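Local coordinates for glycoside hydrolase (Streptococcus pneumoniae serotype 4, PDB 6ORH), which probably hydrolyses alpha-L-fucosidic linkages in host glycans as a family 29 glycoside hydrolase, helping the bacterium to break down host carbohydrate antigens, at residues V60-E65 / E310-F315; A140-Y145 / Q179-E184. The protein carries 2 engineered substitutions. All coordinates share one frame; numbering follows the deposited sequence. Where two conformers were deposited one is given.

Contact 1: V60-E65 / E310-F315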
loop_
_atom_site.group_PDB
_atom_site.type_symbol
_atom_site.label_atom_id
_atom_site.label_comp_id
_atom_site.label_asym_id
_atom_site.label_seq_id
_atom_site.Cartn_x
_atom_site.Cartn_y
_atom_site.Cartn_z
ATOM N N VAL A 60 -9.664 -4.145 31.787
ATOM C CA VAL A 60 -9.972 -5.434 31.189
ATOM C C VAL A 60 -11.410 -5.478 30.663
ATOM O O VAL A 60 -11.632 -5.986 29.556
ATOM C CB VAL A 60 -9.693 -6.578 32.181
ATOM C CG1 VAL A 60 -10.155 -7.925 31.611
ATOM C CG2 VAL A 60 -8.218 -6.607 32.581
ATOM N N ARG A 61 -12.382 -4.960 31.444
ATOM C CA ARG A 61 -13.786 -5.038 31.026
ATOM C C ARG A 61 -13.976 -4.340 29.672
ATOM O O ARG A 61 -14.589 -4.900 28.761
ATOM C CB ARG A 61 -14.709 -4.416 32.083
ATOM C CG ARG A 61 -16.182 -4.492 31.674
ATOM C CD ARG A 61 -17.081 -3.806 32.705
ATOM N NE ARG A 61 -16.920 -2.355 32.747
ATOM C CZ ARG A 61 -17.487 -1.492 31.887
ATOM N NH1 ARG A 61 -18.287 -1.936 30.919
ATOM N NH2 ARG A 61 -17.249 -0.200 32.013
ATOM N N VAL A 62 -13.443 -3.130 29.535
ATOM C CA VAL A 62 -13.629 -2.358 28.315
ATOM C C VAL A 62 -12.935 -3.077 27.159
ATOM O O VAL A 62 -13.508 -3.222 26.081
ATOM C CB VAL A 62 -13.168 -0.900 28.462
ATOM C CG1 VAL A 62 -13.019 -0.221 27.104
ATOM C CG2 VAL A 62 -14.193 -0.127 29.300
ATOM N N LEU A 63 -11.716 -3.567 27.400
ATOM C CA LEU A 63 -11.049 -4.298 26.316
ATOM C C LEU A 63 -11.824 -5.555 25.904
ATOM O O LEU A 63 -11.922 -5.855 24.718
ATOM C CB LEU A 63 -9.610 -4.625 26.737
ATOM C CG LEU A 63 -8.702 -3.414 26.924
ATOM C CD1 LEU A 63 -7.361 -3.841 27.527
ATOM C CD2 LEU A 63 -8.521 -2.666 25.603
ATOM N N LYS A 64 -12.363 -6.297 26.879
ATOM C CA LYS A 64 -13.114 -7.509 26.584
ATOM C C LYS A 64 -14.346 -7.138 25.764
ATOM O O LYS A 64 -14.629 -7.757 24.732
ATOM C CB LYS A 64 -13.563 -8.199 27.875
ATOM C CG LYS A 64 -14.252 -9.545 27.685
ATOM C CD LYS A 64 -13.306 -10.663 27.273
ATOM C CE LYS A 64 -13.984 -12.017 27.228
ATOM N NZ LYS A 64 -13.047 -13.121 26.957
ATOM N N GLU A 65 -15.062 -6.105 26.225
ATOM C CA GLU A 65 -16.322 -5.721 25.597
ATOM C C GLU A 65 -16.093 -5.179 24.190
ATOM O O GLU A 65 -17.024 -5.193 23.378
ATOM C CB GLU A 65 -17.099 -4.700 26.432
ATOM C CG GLU A 65 -17.672 -5.300 27.715
ATOM C CD GLU A 65 -18.518 -4.281 28.466
ATOM O OE1 GLU A 65 -18.817 -3.188 27.890
ATOM O OE2 GLU A 65 -18.876 -4.581 29.635
ATOM N N GLU A 310 -14.637 5.618 24.190
ATOM C CA GLU A 310 -15.696 5.806 23.211
ATOM C C GLU A 310 -15.245 5.263 21.847
ATOM O O GLU A 310 -16.010 4.561 21.176
ATOM C CB GLU A 310 -16.031 7.300 23.151
ATOM C CG GLU A 310 -17.151 7.624 22.193
ATOM C CD GLU A 310 -17.666 9.012 22.524
ATOM O OE1 GLU A 310 -18.775 9.088 23.115
ATOM O OE2 GLU A 310 -16.929 10.007 22.255
ATOM N N ARG A 311 -13.991 5.559 21.505
ATOM C CA ARG A 311 -13.421 5.204 20.210
ATOM C C ARG A 311 -13.300 3.681 20.077
ATOM O O ARG A 311 -13.558 3.115 19.011
ATOM C CB ARG A 311 -12.096 5.956 20.057
ATOM C CG ARG A 311 -11.395 5.782 18.718
ATOM C CD ARG A 311 -12.211 6.242 17.519
ATOM N NE ARG A 311 -13.115 7.376 17.706
ATOM C CZ ARG A 311 -12.767 8.652 17.794
ATOM N NH1 ARG A 311 -11.498 9.018 17.787
ATOM N NH2 ARG A 311 -13.716 9.572 17.917
ATOM N N LEU A 312 -12.953 2.988 21.177
ATOM C CA LEU A 312 -12.904 1.533 21.100
ATOM C C LEU A 312 -14.276 0.900 20.850
ATOM O O LEU A 312 -14.369 -0.087 20.126
ATOM C CB LEU A 312 -12.260 0.960 22.371
ATOM C CG LEU A 312 -10.798 1.308 22.601
ATOM C CD1 LEU A 312 -10.355 0.669 23.909
ATOM C CD2 LEU A 312 -9.953 0.798 21.431
ATOM N N TYR A 313 -15.347 1.434 21.486
ATOM C CA TYR A 313 -16.678 0.915 21.226
ATOM C C TYR A 313 -17.082 1.212 19.775
ATOM O O TYR A 313 -17.665 0.353 19.133
ATOM C CB TYR A 313 -17.698 1.487 22.225
ATOM C CG TYR A 313 -17.640 0.824 23.583
ATOM C CD1 TYR A 313 -18.262 -0.394 23.819
ATOM C CD2 TYR A 313 -16.903 1.403 24.608
ATOM C CE1 TYR A 313 -18.185 -1.013 25.058
ATOM C CE2 TYR A 313 -16.808 0.793 25.853
ATOM C CZ TYR A 313 -17.435 -0.418 26.065
ATOM O OH TYR A 313 -17.309 -1.029 27.286
ATOM N N GLU A 314 -16.692 2.380 19.275
ATOM C CA GLU A 314 -17.052 2.759 17.906
ATOM C C GLU A 314 -16.355 1.800 16.937
ATOM O O GLU A 314 -16.942 1.379 15.949
ATOM C CB GLU A 314 -16.575 4.172 17.583
ATOM C CG GLU A 314 -17.454 5.238 18.230
ATOM C CD GLU A 314 -16.978 6.668 18.064
ATOM O OE1 GLU A 314 -15.940 6.883 17.411
ATOM O OE2 GLU A 314 -17.648 7.580 18.611
ATOM N N PHE A 315 -15.118 1.418 17.270
ATOM C CA PHE A 315 -14.348 0.534 16.396
ATOM C C PHE A 315 -14.966 -0.865 16.410
ATOM O O PHE A 315 -15.094 -1.529 15.378
ATOM C CB PHE A 315 -12.874 0.603 16.827
ATOM C CG PHE A 315 -11.845 -0.221 16.079
ATOM C CD1 PHE A 315 -11.959 -0.462 14.719
ATOM C CD2 PHE A 315 -10.687 -0.620 16.735
ATOM C CE1 PHE A 315 -10.989 -1.199 14.043
ATOM C CE2 PHE A 315 -9.690 -1.317 16.051
ATOM C CZ PHE A 315 -9.846 -1.616 14.709
#
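Tyr313 reaches across from helix 306-322 to Glu65, its phenolic OH donating a 2.7 Å hydrogen bond to Glu65 OE1. The acceptor lies at the edge of the ring, in its plane, but the hydroxyl meets OE1 from above the carboxylate plane, and the two flat groups are turned 69° apart. CG of Tyr313 is anti to its carbonyl carbon (chi1 -78°); the ring beyond it crosses Val62 at about a right angle. One valine branch, CG1, lies 4.1 Å from ring atom CE2; the other, CG2, sits 3.8 Å from OH. Beside this, CD1 of Leu312 touches two side chains of helix 56-65, lying 4.3 Å from Val62 CG1 and 4.2 Å from Leu63 CD2.

The second shell fixes the carboxylate. Arg61, one turn earlier, donates from NH1 to Glu65 OE2 at 3.0 Å in a salt bridge, so each carboxylate oxygen has its own donor. Arg61 is itself held by Glu58 through NH2, and its positive charge would be expected to help keep Glu65 ionised.

The two helix segments run nearly parallel, 21° between their axes, and approach to 10.0 Å. Leu63 continues inward onto Leu71 of strand 70-74, and Leu312 onto Ile296, just past strand 292-295. This is the seam of a TIM barrel, where helix 56-65, which leads from strand 23-27 into strand 70-74, packs beside helix 306-322, which follows strand 292-295; helix 105-116 covers another flank of helix 56-65 through Val60 and Arg61.

Contact 2: A140-Y145 / Q179-E184; sequences ADYNAY and QKVNYE
Asn143 CG stands anti to its carbonyl carbon (chi1 -82°), bringing the carboxamide off helix 139-154 against the backbone of Asn182 and Glu184, while Tyr142 has CG anti to its backbone N (chi1 178°), and its ring ends beside Val181 and Tyr183. The amide of Asn143 serves both backbone neighbours. Asn143 OD1 accepts a hydrogen bond from Glu184 N at 2.8 Å, nearly straight, with the donor well above the carbonyl plane. Asn143 ND2 gives a 3.0 Å bond to Asn182 O that lies in the plane of the amide and in that of the acceptor carbonyl. ND2 also donates to Glu139 O, one turn back in the helix, so the amide has partners at both ends that fix its rotation.

The Glu184 side chain, extended beyond CG, lies against this group. Its carboxylate stacks on the amide with the planes 28° apart, and Glu184 OE2 comes to 3.5 Å from Asn143 CB. One water donates to both Ala140 O (2.8 Å) and Glu184 OE2 (2.8 Å); a second donates to OE1 and, weakly, to Asn143 O, so the carboxylate is tied to helix carbonyls through solvent.

On the apolar side, Tyr142 CE2 meets Tyr183 CE1 at 4.0 Å, the two side chains crossing at a slant, and Tyr142 CD2 lies 4.2 Å from Val181 CG1. Tyr134 joins this cluster, edge-to-face with Tyr142 and hydrogen-bonded to Tyr183 OH.

Glu184 is the N-cap residue of helix 185-196. Asn143 therefore pins the loop after strand 167-169, right at the start of that helix, to the early turns of helix 139-154, the helix that follows strand 119-124 in the barrel.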
loop_
_atom_site.group_PDB
_atom_site.type_symbol
_atom_site.label_atom_id
_atom_site.label_comp_id
_atom_site.label_asym_id
_atom_site.label_seq_id
_atom_site.Cartn_x
_atom_site.Cartn_y
_atom_site.Cartn_z
ATOM N N ALA A 140 26.668 -10.434 32.797
ATOM C CA ALA A 140 26.183 -11.700 33.320
ATOM C C ALA A 140 25.210 -11.456 34.474
ATOM O O ALA A 140 24.191 -12.151 34.599
ATOM C CB ALA A 140 27.323 -12.629 33.681
ATOM N N ASP A 141 25.516 -10.471 35.326
ATOM C CA ASP A 141 24.652 -10.163 36.456
ATOM C C ASP A 141 23.338 -9.561 35.952
ATOM O O ASP A 141 22.276 -9.865 36.499
ATOM C CB ASP A 141 25.323 -9.261 37.501
ATOM C CG ASP A 141 26.261 -9.995 38.448
ATOM O OD1 ASP A 141 26.218 -11.222 38.493
ATOM O OD2 ASP A 141 27.007 -9.311 39.182
ATOM N N TYR A 142 23.398 -8.734 34.899
ATOM C CA TYR A 142 22.160 -8.126 34.413
ATOM C C TYR A 142 21.262 -9.218 33.834
ATOM O O TYR A 142 20.042 -9.225 34.099
ATOM C CB TYR A 142 22.361 -7.035 33.344
ATOM C CG TYR A 142 21.023 -6.517 32.875
ATOM C CD1 TYR A 142 20.226 -5.739 33.698
ATOM C CD2 TYR A 142 20.466 -6.953 31.672
ATOM C CE1 TYR A 142 18.935 -5.353 33.336
ATOM C CE2 TYR A 142 19.191 -6.556 31.280
ATOM C CZ TYR A 142 18.412 -5.780 32.122
ATOM O OH TYR A 142 17.143 -5.389 31.755
ATOM N N ASN A 143 21.877 -10.118 33.058
ATOM C CA ASN A 143 21.111 -11.236 32.498
ATOM C C ASN A 143 20.451 -12.064 33.599
ATOM O O ASN A 143 19.315 -12.520 33.421
ATOM C CB ASN A 143 21.968 -12.114 31.592
ATOM C CG ASN A 143 22.052 -11.495 30.218
ATOM O OD1 ASN A 143 21.077 -11.518 29.470
ATOM N ND2 ASN A 143 23.212 -10.951 29.876
ATOM N N ALA A 144 21.160 -12.303 34.719
ATOM C CA ALA A 144 20.566 -13.060 35.818
ATOM C C ALA A 144 19.392 -12.317 36.464
ATOM O O ALA A 144 18.420 -12.943 36.886
ATOM C CB ALA A 144 21.632 -13.452 36.831
ATOM N N TYR A 145 19.477 -10.984 36.534
ATOM C CA TYR A 145 18.405 -10.137 37.043
ATOM C C TYR A 145 17.174 -10.293 36.142
ATOM O O TYR A 145 16.063 -10.556 36.628
ATOM C CB TYR A 145 18.887 -8.676 37.085
ATOM C CG TYR A 145 17.827 -7.632 37.339
ATOM C CD1 TYR A 145 17.147 -7.594 38.551
ATOM C CD2 TYR A 145 17.447 -6.705 36.370
ATOM C CE1 TYR A 145 16.182 -6.641 38.802
ATOM C CE2 TYR A 145 16.482 -5.734 36.618
ATOM C CZ TYR A 145 15.818 -5.725 37.833
ATOM O OH TYR A 145 14.845 -4.812 38.122
ATOM N N GLN A 179 24.797 1.453 27.485
ATOM C CA GLN A 179 25.752 0.355 27.505
ATOM C C GLN A 179 25.331 -0.741 26.524
ATOM O O GLN A 179 24.149 -1.045 26.425
ATOM C CB GLN A 179 25.826 -0.209 28.930
ATOM C CG GLN A 179 26.668 0.656 29.869
ATOM C CD GLN A 179 28.134 0.452 29.546
ATOM O OE1 GLN A 179 28.605 -0.656 29.313
ATOM N NE2 GLN A 179 28.888 1.537 29.568
ATOM N N LYS A 180 26.301 -1.352 25.831
ATOM C CA LYS A 180 26.009 -2.333 24.789
ATOM C C LYS A 180 25.958 -3.749 25.368
ATOM O O LYS A 180 26.722 -4.642 24.984
ATOM C CB LYS A 180 26.994 -2.180 23.625
ATOM C CG LYS A 180 26.946 -0.793 22.995
ATOM C CD LYS A 180 27.347 -0.731 21.532
ATOM C CE LYS A 180 27.159 0.650 20.933
ATOM N NZ LYS A 180 25.779 1.158 21.145
ATOM N N VAL A 181 25.025 -3.944 26.303
ATOM C CA VAL A 181 24.819 -5.223 26.961
ATOM C C VAL A 181 24.326 -6.235 25.925
ATOM O O VAL A 181 23.521 -5.888 25.062
ATOM C CB VAL A 181 23.812 -5.062 28.117
ATOM C CG1 VAL A 181 23.378 -6.408 28.667
ATOM C CG2 VAL A 181 24.375 -4.194 29.248
ATOM N N ASN A 182 24.839 -7.470 26.019
ATOM C CA ASN A 182 24.388 -8.575 25.186
ATOM C C ASN A 182 23.536 -9.494 26.061
ATOM O O ASN A 182 23.851 -9.705 27.239
ATOM C CB ASN A 182 25.563 -9.360 24.605
ATOM C CG ASN A 182 26.316 -8.628 23.508
ATOM O OD1 ASN A 182 25.757 -7.813 22.785
ATOM N ND2 ASN A 182 27.576 -8.973 23.339
ATOM N N TYR A 183 22.464 -10.038 25.474
ATOM C CA TYR A 183 21.471 -10.780 26.239
ATOM C C TYR A 183 21.615 -12.289 26.022
ATOM O O TYR A 183 21.908 -12.742 24.923
ATOM C CB TYR A 183 20.064 -10.335 25.810
ATOM C CG TYR A 183 19.825 -8.857 25.944
ATOM C CD1 TYR A 183 20.027 -8.222 27.163
ATOM C CD2 TYR A 183 19.451 -8.089 24.862
ATOM C CE1 TYR A 183 19.812 -6.864 27.297
ATOM C CE2 TYR A 183 19.226 -6.723 24.978
ATOM C CZ TYR A 183 19.406 -6.116 26.208
ATOM O OH TYR A 183 19.179 -4.786 26.356
ATOM N N GLU A 184 21.364 -13.048 27.092
ATOM C CA GLU A 184 21.416 -14.498 27.057
ATOM C C GLU A 184 20.070 -15.024 26.554
ATOM O O GLU A 184 19.370 -15.727 27.276
ATOM C CB GLU A 184 21.784 -15.054 28.429
ATOM C CG GLU A 184 23.233 -14.753 28.814
ATOM C CD GLU A 184 23.566 -15.147 30.244
ATOM O OE1 GLU A 184 22.949 -16.107 30.764
ATOM O OE2 GLU A 184 24.435 -14.475 30.855
HETATM O O HOH W 1 23.880 -14.806 33.621
HETATM O O HOH W 2 20.154 -15.184 31.642
#

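In the fold
From the N terminus the chain enters the barrel at strand 23-27 and reaches helix 56-65, the first half of contact 1. It then runs through strands 70-74 and 119-124 to helix 139-154, where contact 2 begins; that loop closes soon afterwards, at residues 179-184, after strand 167-169. Contact 1 closes only when the chain has gone round the barrel to helix 306-322, so contact 2 is nested within it. Their centres lie 38 Å apart and they do not touch. One joins the helix before strand 70-74 to the helix after strand 292-295, closing the ring where strands 23-27 and 292-295 pair; the other joins a mid-barrel helix to the loop leading into its successor, helix 185-196.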